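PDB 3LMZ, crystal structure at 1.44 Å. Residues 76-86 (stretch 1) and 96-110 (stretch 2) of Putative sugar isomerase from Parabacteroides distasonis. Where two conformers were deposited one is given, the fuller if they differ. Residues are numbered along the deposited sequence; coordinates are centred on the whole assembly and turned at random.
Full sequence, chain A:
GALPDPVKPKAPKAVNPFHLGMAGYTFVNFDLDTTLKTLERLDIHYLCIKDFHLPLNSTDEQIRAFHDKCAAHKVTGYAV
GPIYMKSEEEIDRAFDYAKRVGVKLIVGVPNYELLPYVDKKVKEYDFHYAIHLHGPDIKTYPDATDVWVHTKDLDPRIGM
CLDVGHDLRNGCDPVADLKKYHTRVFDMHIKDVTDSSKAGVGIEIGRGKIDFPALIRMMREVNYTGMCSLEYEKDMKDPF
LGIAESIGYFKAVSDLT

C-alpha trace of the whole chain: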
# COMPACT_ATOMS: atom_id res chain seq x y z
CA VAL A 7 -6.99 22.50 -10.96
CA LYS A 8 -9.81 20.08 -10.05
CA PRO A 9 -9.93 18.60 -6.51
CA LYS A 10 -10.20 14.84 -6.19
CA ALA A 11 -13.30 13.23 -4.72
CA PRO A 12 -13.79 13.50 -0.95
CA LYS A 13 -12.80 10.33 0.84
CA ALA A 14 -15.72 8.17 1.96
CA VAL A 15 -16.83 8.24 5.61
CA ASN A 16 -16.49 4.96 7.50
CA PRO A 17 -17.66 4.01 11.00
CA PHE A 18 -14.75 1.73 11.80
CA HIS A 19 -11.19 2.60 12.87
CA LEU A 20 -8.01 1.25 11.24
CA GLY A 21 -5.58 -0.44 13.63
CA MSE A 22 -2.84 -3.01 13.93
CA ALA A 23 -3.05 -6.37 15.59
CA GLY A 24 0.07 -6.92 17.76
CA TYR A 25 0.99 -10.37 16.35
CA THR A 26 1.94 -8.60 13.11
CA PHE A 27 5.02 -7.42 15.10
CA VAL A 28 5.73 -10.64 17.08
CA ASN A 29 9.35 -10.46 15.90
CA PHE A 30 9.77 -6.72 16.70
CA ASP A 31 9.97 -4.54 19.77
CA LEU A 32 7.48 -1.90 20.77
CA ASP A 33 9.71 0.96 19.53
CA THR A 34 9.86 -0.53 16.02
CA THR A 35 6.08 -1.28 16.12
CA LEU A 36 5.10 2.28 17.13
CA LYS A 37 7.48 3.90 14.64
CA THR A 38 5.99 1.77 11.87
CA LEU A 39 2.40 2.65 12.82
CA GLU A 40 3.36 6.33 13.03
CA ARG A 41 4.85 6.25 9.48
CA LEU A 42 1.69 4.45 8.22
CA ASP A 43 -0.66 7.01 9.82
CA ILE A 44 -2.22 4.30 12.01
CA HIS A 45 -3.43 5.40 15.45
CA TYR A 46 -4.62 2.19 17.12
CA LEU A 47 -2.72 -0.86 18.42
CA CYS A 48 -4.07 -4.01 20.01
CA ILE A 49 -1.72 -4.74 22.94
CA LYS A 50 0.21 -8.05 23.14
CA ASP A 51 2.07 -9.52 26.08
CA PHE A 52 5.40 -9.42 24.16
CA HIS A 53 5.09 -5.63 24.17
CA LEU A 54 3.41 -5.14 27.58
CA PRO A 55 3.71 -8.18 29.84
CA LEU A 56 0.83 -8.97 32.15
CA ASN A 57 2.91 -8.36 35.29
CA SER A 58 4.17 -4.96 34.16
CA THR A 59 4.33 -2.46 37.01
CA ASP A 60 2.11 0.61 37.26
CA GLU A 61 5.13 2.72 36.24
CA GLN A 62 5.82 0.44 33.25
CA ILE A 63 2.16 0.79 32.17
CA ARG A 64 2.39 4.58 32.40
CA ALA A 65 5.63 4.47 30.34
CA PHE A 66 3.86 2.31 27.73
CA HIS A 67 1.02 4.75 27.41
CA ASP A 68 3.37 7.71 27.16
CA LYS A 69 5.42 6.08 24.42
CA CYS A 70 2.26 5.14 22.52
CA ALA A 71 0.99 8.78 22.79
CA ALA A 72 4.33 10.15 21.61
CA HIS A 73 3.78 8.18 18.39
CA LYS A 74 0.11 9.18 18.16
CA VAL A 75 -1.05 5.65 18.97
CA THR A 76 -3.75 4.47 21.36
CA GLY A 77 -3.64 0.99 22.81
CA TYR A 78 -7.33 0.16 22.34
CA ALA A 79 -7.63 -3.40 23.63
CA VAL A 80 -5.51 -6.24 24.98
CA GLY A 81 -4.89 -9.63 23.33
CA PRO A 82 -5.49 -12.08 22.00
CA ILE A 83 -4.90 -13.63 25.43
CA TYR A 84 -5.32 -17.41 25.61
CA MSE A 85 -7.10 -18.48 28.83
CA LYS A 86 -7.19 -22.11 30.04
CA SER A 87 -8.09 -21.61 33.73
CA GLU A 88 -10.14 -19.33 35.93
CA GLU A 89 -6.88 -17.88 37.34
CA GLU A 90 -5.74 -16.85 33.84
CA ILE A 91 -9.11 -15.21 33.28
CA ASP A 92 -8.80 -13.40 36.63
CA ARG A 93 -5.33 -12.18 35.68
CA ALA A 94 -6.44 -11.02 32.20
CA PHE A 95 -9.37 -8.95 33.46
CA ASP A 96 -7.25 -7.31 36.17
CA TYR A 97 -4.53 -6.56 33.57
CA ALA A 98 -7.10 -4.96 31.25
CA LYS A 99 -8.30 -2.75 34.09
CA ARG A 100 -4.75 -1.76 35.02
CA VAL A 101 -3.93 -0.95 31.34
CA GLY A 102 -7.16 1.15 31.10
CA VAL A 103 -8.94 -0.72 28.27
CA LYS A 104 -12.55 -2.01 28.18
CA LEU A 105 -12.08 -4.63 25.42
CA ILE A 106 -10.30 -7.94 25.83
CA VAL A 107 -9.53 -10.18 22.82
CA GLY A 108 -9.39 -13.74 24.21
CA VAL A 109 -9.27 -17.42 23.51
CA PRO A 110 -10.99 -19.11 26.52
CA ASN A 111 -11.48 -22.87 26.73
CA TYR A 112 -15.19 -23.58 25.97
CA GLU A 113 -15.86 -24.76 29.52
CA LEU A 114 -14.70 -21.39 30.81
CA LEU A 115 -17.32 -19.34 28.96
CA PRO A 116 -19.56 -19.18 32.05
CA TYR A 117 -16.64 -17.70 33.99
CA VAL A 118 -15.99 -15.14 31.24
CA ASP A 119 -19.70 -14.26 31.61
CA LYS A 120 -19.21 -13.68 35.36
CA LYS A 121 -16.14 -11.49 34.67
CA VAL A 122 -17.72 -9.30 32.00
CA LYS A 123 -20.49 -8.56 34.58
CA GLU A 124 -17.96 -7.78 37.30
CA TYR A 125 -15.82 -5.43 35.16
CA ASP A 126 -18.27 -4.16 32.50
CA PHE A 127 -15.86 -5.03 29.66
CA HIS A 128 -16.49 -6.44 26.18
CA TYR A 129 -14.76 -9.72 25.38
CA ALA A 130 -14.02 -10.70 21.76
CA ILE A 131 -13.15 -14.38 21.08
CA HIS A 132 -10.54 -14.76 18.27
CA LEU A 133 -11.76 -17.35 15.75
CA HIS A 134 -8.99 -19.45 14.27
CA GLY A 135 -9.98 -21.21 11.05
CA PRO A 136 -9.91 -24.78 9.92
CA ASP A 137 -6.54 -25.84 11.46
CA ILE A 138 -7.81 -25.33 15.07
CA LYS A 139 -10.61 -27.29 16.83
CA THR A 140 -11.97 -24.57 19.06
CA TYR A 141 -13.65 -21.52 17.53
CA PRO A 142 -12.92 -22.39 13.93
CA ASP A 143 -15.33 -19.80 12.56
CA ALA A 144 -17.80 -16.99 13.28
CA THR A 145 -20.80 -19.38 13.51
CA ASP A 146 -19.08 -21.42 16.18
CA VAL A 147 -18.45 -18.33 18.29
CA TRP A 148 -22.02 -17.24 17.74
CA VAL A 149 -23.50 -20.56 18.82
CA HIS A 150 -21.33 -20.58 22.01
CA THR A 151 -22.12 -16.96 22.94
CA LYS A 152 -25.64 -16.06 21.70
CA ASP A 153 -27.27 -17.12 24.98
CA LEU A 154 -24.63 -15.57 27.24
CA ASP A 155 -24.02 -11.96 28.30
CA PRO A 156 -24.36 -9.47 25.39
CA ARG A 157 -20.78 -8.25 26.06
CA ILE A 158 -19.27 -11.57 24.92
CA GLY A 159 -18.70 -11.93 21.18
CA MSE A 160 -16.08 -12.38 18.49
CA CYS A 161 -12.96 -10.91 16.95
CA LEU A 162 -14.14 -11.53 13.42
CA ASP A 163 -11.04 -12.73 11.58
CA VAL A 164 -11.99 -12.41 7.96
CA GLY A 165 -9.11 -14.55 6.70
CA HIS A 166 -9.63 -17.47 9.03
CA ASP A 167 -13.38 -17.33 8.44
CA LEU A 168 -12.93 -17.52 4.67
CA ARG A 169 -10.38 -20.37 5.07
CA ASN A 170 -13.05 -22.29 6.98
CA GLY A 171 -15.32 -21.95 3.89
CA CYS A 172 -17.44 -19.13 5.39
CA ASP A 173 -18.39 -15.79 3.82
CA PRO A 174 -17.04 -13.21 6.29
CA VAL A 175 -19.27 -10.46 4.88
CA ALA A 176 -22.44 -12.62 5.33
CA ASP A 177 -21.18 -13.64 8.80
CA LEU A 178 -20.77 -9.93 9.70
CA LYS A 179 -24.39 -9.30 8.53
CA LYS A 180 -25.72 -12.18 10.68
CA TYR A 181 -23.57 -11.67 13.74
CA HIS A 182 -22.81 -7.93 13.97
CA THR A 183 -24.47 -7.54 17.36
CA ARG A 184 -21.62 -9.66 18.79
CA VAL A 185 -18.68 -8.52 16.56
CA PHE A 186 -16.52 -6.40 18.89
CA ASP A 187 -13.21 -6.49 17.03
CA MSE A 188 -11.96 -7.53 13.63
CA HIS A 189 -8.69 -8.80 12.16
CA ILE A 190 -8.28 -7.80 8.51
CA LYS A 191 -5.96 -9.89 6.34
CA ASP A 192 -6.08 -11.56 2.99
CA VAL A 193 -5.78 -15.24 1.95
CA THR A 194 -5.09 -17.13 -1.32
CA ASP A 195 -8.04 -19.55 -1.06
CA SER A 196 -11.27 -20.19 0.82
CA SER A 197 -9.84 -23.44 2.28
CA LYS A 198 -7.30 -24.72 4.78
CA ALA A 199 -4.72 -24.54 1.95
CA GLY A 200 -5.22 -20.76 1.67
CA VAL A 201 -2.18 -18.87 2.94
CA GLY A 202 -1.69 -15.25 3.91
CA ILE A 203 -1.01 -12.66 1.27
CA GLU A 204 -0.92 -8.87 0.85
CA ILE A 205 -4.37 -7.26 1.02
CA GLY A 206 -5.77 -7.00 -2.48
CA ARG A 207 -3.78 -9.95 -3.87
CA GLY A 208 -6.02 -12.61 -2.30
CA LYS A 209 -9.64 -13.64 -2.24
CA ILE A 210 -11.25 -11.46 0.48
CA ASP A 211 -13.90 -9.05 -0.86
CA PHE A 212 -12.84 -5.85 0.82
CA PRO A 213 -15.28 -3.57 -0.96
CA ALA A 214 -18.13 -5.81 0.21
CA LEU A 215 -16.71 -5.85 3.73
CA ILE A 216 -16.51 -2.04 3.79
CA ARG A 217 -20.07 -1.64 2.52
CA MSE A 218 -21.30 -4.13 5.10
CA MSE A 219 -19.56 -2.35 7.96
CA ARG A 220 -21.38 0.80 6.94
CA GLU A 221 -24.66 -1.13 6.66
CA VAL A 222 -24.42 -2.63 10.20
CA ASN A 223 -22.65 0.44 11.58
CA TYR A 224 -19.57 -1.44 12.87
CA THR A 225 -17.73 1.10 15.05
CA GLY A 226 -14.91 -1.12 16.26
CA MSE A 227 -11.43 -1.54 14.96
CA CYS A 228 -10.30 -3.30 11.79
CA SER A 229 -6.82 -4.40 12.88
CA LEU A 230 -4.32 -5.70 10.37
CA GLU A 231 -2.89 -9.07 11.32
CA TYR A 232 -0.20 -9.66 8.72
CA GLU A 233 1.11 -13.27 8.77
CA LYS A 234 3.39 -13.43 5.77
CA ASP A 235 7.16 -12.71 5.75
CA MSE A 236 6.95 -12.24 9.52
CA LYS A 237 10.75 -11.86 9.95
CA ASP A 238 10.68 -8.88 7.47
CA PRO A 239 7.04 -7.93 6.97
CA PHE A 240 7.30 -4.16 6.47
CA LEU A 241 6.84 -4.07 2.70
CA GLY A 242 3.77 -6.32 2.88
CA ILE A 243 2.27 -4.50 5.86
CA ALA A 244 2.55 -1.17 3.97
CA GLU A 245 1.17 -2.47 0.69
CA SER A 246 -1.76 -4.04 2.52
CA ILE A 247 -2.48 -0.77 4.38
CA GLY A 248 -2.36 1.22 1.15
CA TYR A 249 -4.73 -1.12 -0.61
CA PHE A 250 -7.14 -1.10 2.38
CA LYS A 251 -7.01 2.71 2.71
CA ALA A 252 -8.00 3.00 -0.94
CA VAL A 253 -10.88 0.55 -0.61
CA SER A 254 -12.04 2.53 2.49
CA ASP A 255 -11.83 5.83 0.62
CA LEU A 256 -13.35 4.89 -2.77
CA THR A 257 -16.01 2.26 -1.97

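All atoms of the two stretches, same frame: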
# COMPACT_ATOMS: atom_id res chain seq x y z
N THR A 76 -2.93 4.90 20.23
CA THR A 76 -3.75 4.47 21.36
C THR A 76 -3.79 2.94 21.40
O THR A 76 -4.17 2.28 20.40
CB THR A 76 -5.21 5.01 21.21
OG1 THR A 76 -5.18 6.46 21.24
CG2 THR A 76 -6.08 4.47 22.36
N GLY A 77 -3.43 2.38 22.56
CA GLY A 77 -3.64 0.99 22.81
C GLY A 77 -5.10 0.78 23.16
O GLY A 77 -5.54 1.15 24.25
N TYR A 78 -5.87 0.16 22.25
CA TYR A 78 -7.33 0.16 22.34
C TYR A 78 -7.97 -1.07 22.99
O TYR A 78 -9.18 -1.04 23.36
CB TYR A 78 -7.97 0.41 20.97
CG TYR A 78 -7.99 -0.80 20.08
CD1 TYR A 78 -6.95 -1.11 19.21
CD2 TYR A 78 -9.09 -1.65 20.08
CE1 TYR A 78 -7.00 -2.28 18.39
CE2 TYR A 78 -9.14 -2.79 19.28
CZ TYR A 78 -8.09 -3.09 18.41
OH TYR A 78 -8.10 -4.23 17.62
N ALA A 79 -7.19 -2.14 23.06
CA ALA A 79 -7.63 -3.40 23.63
C ALA A 79 -6.36 -4.18 23.97
O ALA A 79 -5.25 -3.80 23.60
CB ALA A 79 -8.50 -4.16 22.62
N VAL A 80 -6.59 -5.27 24.70
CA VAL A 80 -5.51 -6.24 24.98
C VAL A 80 -5.83 -7.61 24.37
O VAL A 80 -7.02 -8.05 24.41
CB VAL A 80 -5.22 -6.41 26.51
CG1 VAL A 80 -4.61 -5.10 27.13
CG2 VAL A 80 -6.47 -6.84 27.30
N GLY A 81 -4.79 -8.24 23.81
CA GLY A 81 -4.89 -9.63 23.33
C GLY A 81 -4.62 -9.77 21.86
O GLY A 81 -4.20 -8.82 21.22
N PRO A 82 -4.91 -10.94 21.30
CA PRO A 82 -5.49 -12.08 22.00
C PRO A 82 -4.70 -12.62 23.19
O PRO A 82 -3.50 -12.75 23.16
CB PRO A 82 -5.55 -13.17 20.92
CG PRO A 82 -5.56 -12.41 19.58
CD PRO A 82 -4.84 -11.12 19.84
N ILE A 83 -5.43 -12.98 24.24
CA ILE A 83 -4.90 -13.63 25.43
C ILE A 83 -5.58 -15.00 25.54
O ILE A 83 -6.81 -15.06 25.67
CB ILE A 83 -5.18 -12.82 26.74
CG1 ILE A 83 -4.59 -11.40 26.67
CG2 ILE A 83 -4.62 -13.61 27.95
CD1 ILE A 83 -4.99 -10.46 27.78
N TYR A 84 -4.82 -16.07 25.46
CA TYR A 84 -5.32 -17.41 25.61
C TYR A 84 -5.57 -17.64 27.11
O TYR A 84 -4.71 -17.24 27.95
CB TYR A 84 -4.34 -18.44 25.08
CG TYR A 84 -4.32 -18.54 23.57
CD1 TYR A 84 -3.88 -17.50 22.76
CD2 TYR A 84 -4.82 -19.66 22.94
CE1 TYR A 84 -3.92 -17.62 21.36
CE2 TYR A 84 -4.84 -19.80 21.55
CZ TYR A 84 -4.35 -18.79 20.77
OH TYR A 84 -4.35 -18.92 19.36
N MSE A 85 -6.69 -18.27 27.44
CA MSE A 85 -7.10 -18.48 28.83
C MSE A 85 -7.56 -19.91 29.04
O MSE A 85 -8.59 -20.28 28.50
CB MSE A 85 -8.19 -17.49 29.23
CG MSE A 85 -7.79 -16.08 28.96
SE MSE A 85 -9.19 -14.75 29.34
CE MSE A 85 -8.53 -13.43 28.11
N LYS A 86 -6.84 -20.69 29.84
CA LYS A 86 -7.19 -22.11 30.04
C LYS A 86 -7.56 -22.43 31.51
O LYS A 86 -7.75 -23.59 31.85
CB LYS A 86 -6.05 -23.01 29.59
CG LYS A 86 -4.78 -22.87 30.44
CD LYS A 86 -3.68 -23.87 29.92
CE LYS A 86 -2.29 -23.59 30.50
NZ LYS A 86 -1.76 -22.23 30.20
N ASP A 96 -7.92 -8.31 35.33
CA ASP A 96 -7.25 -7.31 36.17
C ASP A 96 -6.22 -6.52 35.34
O ASP A 96 -6.16 -5.29 35.40
CB ASP A 96 -6.62 -7.97 37.40
CG ASP A 96 -5.88 -6.99 38.26
OD1 ASP A 96 -6.46 -5.96 38.66
OD2 ASP A 96 -4.69 -7.24 38.50
N TYR A 97 -5.48 -7.22 34.48
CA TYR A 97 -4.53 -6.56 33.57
C TYR A 97 -5.24 -5.54 32.67
O TYR A 97 -4.84 -4.37 32.59
CB TYR A 97 -3.86 -7.64 32.77
CG TYR A 97 -3.07 -7.21 31.53
CD1 TYR A 97 -1.83 -6.59 31.64
CD2 TYR A 97 -3.49 -7.62 30.27
CE1 TYR A 97 -1.07 -6.31 30.50
CE2 TYR A 97 -2.74 -7.35 29.10
CZ TYR A 97 -1.54 -6.72 29.21
OH TYR A 97 -0.80 -6.56 28.06
N ALA A 98 -6.38 -5.93 32.06
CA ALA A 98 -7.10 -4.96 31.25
C ALA A 98 -7.46 -3.68 32.04
O ALA A 98 -7.35 -2.58 31.56
CB ALA A 98 -8.31 -5.57 30.64
N LYS A 99 -7.91 -3.89 33.27
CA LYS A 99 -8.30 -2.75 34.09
C LYS A 99 -7.10 -1.86 34.38
O LYS A 99 -7.18 -0.63 34.33
CB LYS A 99 -8.94 -3.24 35.40
CG LYS A 99 -9.39 -2.13 36.35
CD LYS A 99 -10.26 -2.64 37.49
CE LYS A 99 -10.69 -1.51 38.42
NZ LYS A 99 -11.56 -2.01 39.52
N ARG A 100 -5.98 -2.50 34.71
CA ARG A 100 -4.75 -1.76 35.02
C ARG A 100 -4.22 -0.97 33.80
O ARG A 100 -3.64 0.08 33.94
CB ARG A 100 -3.66 -2.71 35.51
CG ARG A 100 -3.95 -3.31 36.89
CD ARG A 100 -2.88 -4.27 37.42
NE ARG A 100 -1.64 -3.56 37.67
CZ ARG A 100 -0.45 -3.80 37.08
NH1 ARG A 100 -0.27 -4.84 36.25
NH2 ARG A 100 0.55 -3.00 37.39
N VAL A 101 -4.42 -1.52 32.61
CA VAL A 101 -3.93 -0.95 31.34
C VAL A 101 -4.94 0.11 30.88
O VAL A 101 -4.61 0.93 30.03
CB VAL A 101 -3.71 -2.07 30.27
CG1 VAL A 101 -3.36 -1.51 28.90
CG2 VAL A 101 -2.56 -2.96 30.72
N GLY A 102 -6.16 0.13 31.42
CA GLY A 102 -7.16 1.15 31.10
C GLY A 102 -7.96 0.90 29.84
O GLY A 102 -8.42 1.85 29.21
N VAL A 103 -8.08 -0.36 29.40
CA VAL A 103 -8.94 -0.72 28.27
C VAL A 103 -10.25 -1.37 28.75
O VAL A 103 -10.36 -1.78 29.93
CB VAL A 103 -8.24 -1.62 27.25
CG1 VAL A 103 -7.01 -0.90 26.68
CG2 VAL A 103 -7.90 -2.97 27.84
N LYS A 104 -11.25 -1.41 27.87
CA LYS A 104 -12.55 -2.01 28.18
C LYS A 104 -12.90 -3.13 27.22
O LYS A 104 -14.07 -3.55 27.18
CB LYS A 104 -13.64 -0.95 28.24
CG LYS A 104 -13.27 0.07 29.30
CD LYS A 104 -14.39 0.88 29.80
CE LYS A 104 -13.83 1.88 30.87
NZ LYS A 104 -12.37 2.30 30.65
N LEU A 105 -11.91 -3.55 26.42
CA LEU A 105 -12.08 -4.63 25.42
C LEU A 105 -10.88 -5.57 25.56
O LEU A 105 -9.70 -5.18 25.52
CB LEU A 105 -12.12 -4.05 23.99
CG LEU A 105 -12.17 -5.05 22.83
CD1 LEU A 105 -13.35 -5.95 22.93
CD2 LEU A 105 -12.12 -4.29 21.44
N ILE A 106 -11.24 -6.84 25.71
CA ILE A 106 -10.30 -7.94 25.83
C ILE A 106 -10.56 -8.89 24.65
O ILE A 106 -11.70 -9.29 24.41
CB ILE A 106 -10.49 -8.73 27.14
CG1 ILE A 106 -10.21 -7.86 28.35
CG2 ILE A 106 -9.63 -10.01 27.15
CD1 ILE A 106 -10.52 -8.55 29.75
N VAL A 107 -9.52 -9.16 23.87
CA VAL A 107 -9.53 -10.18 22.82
C VAL A 107 -8.93 -11.44 23.47
O VAL A 107 -7.83 -11.45 24.01
CB VAL A 107 -8.79 -9.71 21.56
CG1 VAL A 107 -8.97 -10.76 20.44
CG2 VAL A 107 -9.31 -8.29 21.11
N GLY A 108 -9.72 -12.52 23.46
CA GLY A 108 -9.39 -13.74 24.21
C GLY A 108 -9.61 -15.02 23.45
O GLY A 108 -10.32 -15.04 22.43
N VAL A 109 -8.98 -16.08 23.95
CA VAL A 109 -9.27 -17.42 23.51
C VAL A 109 -9.48 -18.28 24.75
O VAL A 109 -8.54 -18.90 25.24
CB VAL A 109 -8.16 -17.96 22.59
CG1 VAL A 109 -8.56 -19.32 21.97
CG2 VAL A 109 -7.85 -16.92 21.49
N PRO A 110 -10.70 -18.30 25.29
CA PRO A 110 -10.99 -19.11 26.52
C PRO A 110 -11.40 -20.53 26.14
O PRO A 110 -12.20 -20.70 25.19
CB PRO A 110 -12.14 -18.38 27.14
CG PRO A 110 -12.88 -17.78 25.98
CD PRO A 110 -11.90 -17.58 24.84
O HOH W 1 -10.90 -0.33 25.29

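The pairing of these two parallel strands slips by one residue between Val80 and Ile83, a beta bulge built on Gly81 and a cis peptide bond before Pro82. Val107 O sits in the mouth of the bulge: it accepts a hydrogen bond from Ile83 N at 2.9 Å and takes CA-H...O contacts from Gly81 CA at 3.5 Å and Pro82 CA at 3.1 Å. Glycine is required here twice over. At its backbone angles a CB would jam against the preceding carbonyl, and an ideal CB on Gly81 would lie 2.0 Å from Val107 O, a clash.

Around the bulge the ladder is regular. Val80 N donates to Leu105 O (3.2 Å), Val107 N to Val80 O (2.8 Å), Val109 N to Ile83 O (3.0 Å) and Met85 N to Val109 O (2.9 Å), so the extra residue is absorbed without breaking the alternation of donors and acceptors. Before the ladder begins, one water bridges the strands' approach, donating to Tyr78 O at 2.7 Å and accepting from Lys104 N at 2.8 Å.

Val80, Ile83 and Met85 share a sheet face with Ile106, and the helix packs over part of it. Val80 is the hub: its CG1 lies 3.5 Å from Tyr97 CE2 and 4.0 Å from Val103 CG2, while its CG2 lies 4.0 Å from both Ala98 CB and Ile106 CG1. Further along, the selenomethionine Met85 reaches back, CE to Ile106 CG2 at 3.7 Å, passing over Gly108; an ideal CB there would stand a tight 3.1 Å from Met85 CE.

On the other face, Val109 CB lies over the Tyr84 ring, 3.9 Å from the ring centroid and 15° off its normal, a CH-pi contact. The lesson is local: glycine at Gly81, where backbone angles and Val107 O leave no room for a CB, and Val80 packed against a mixed set of aromatic and aliphatic side chains where helix and sheet meet.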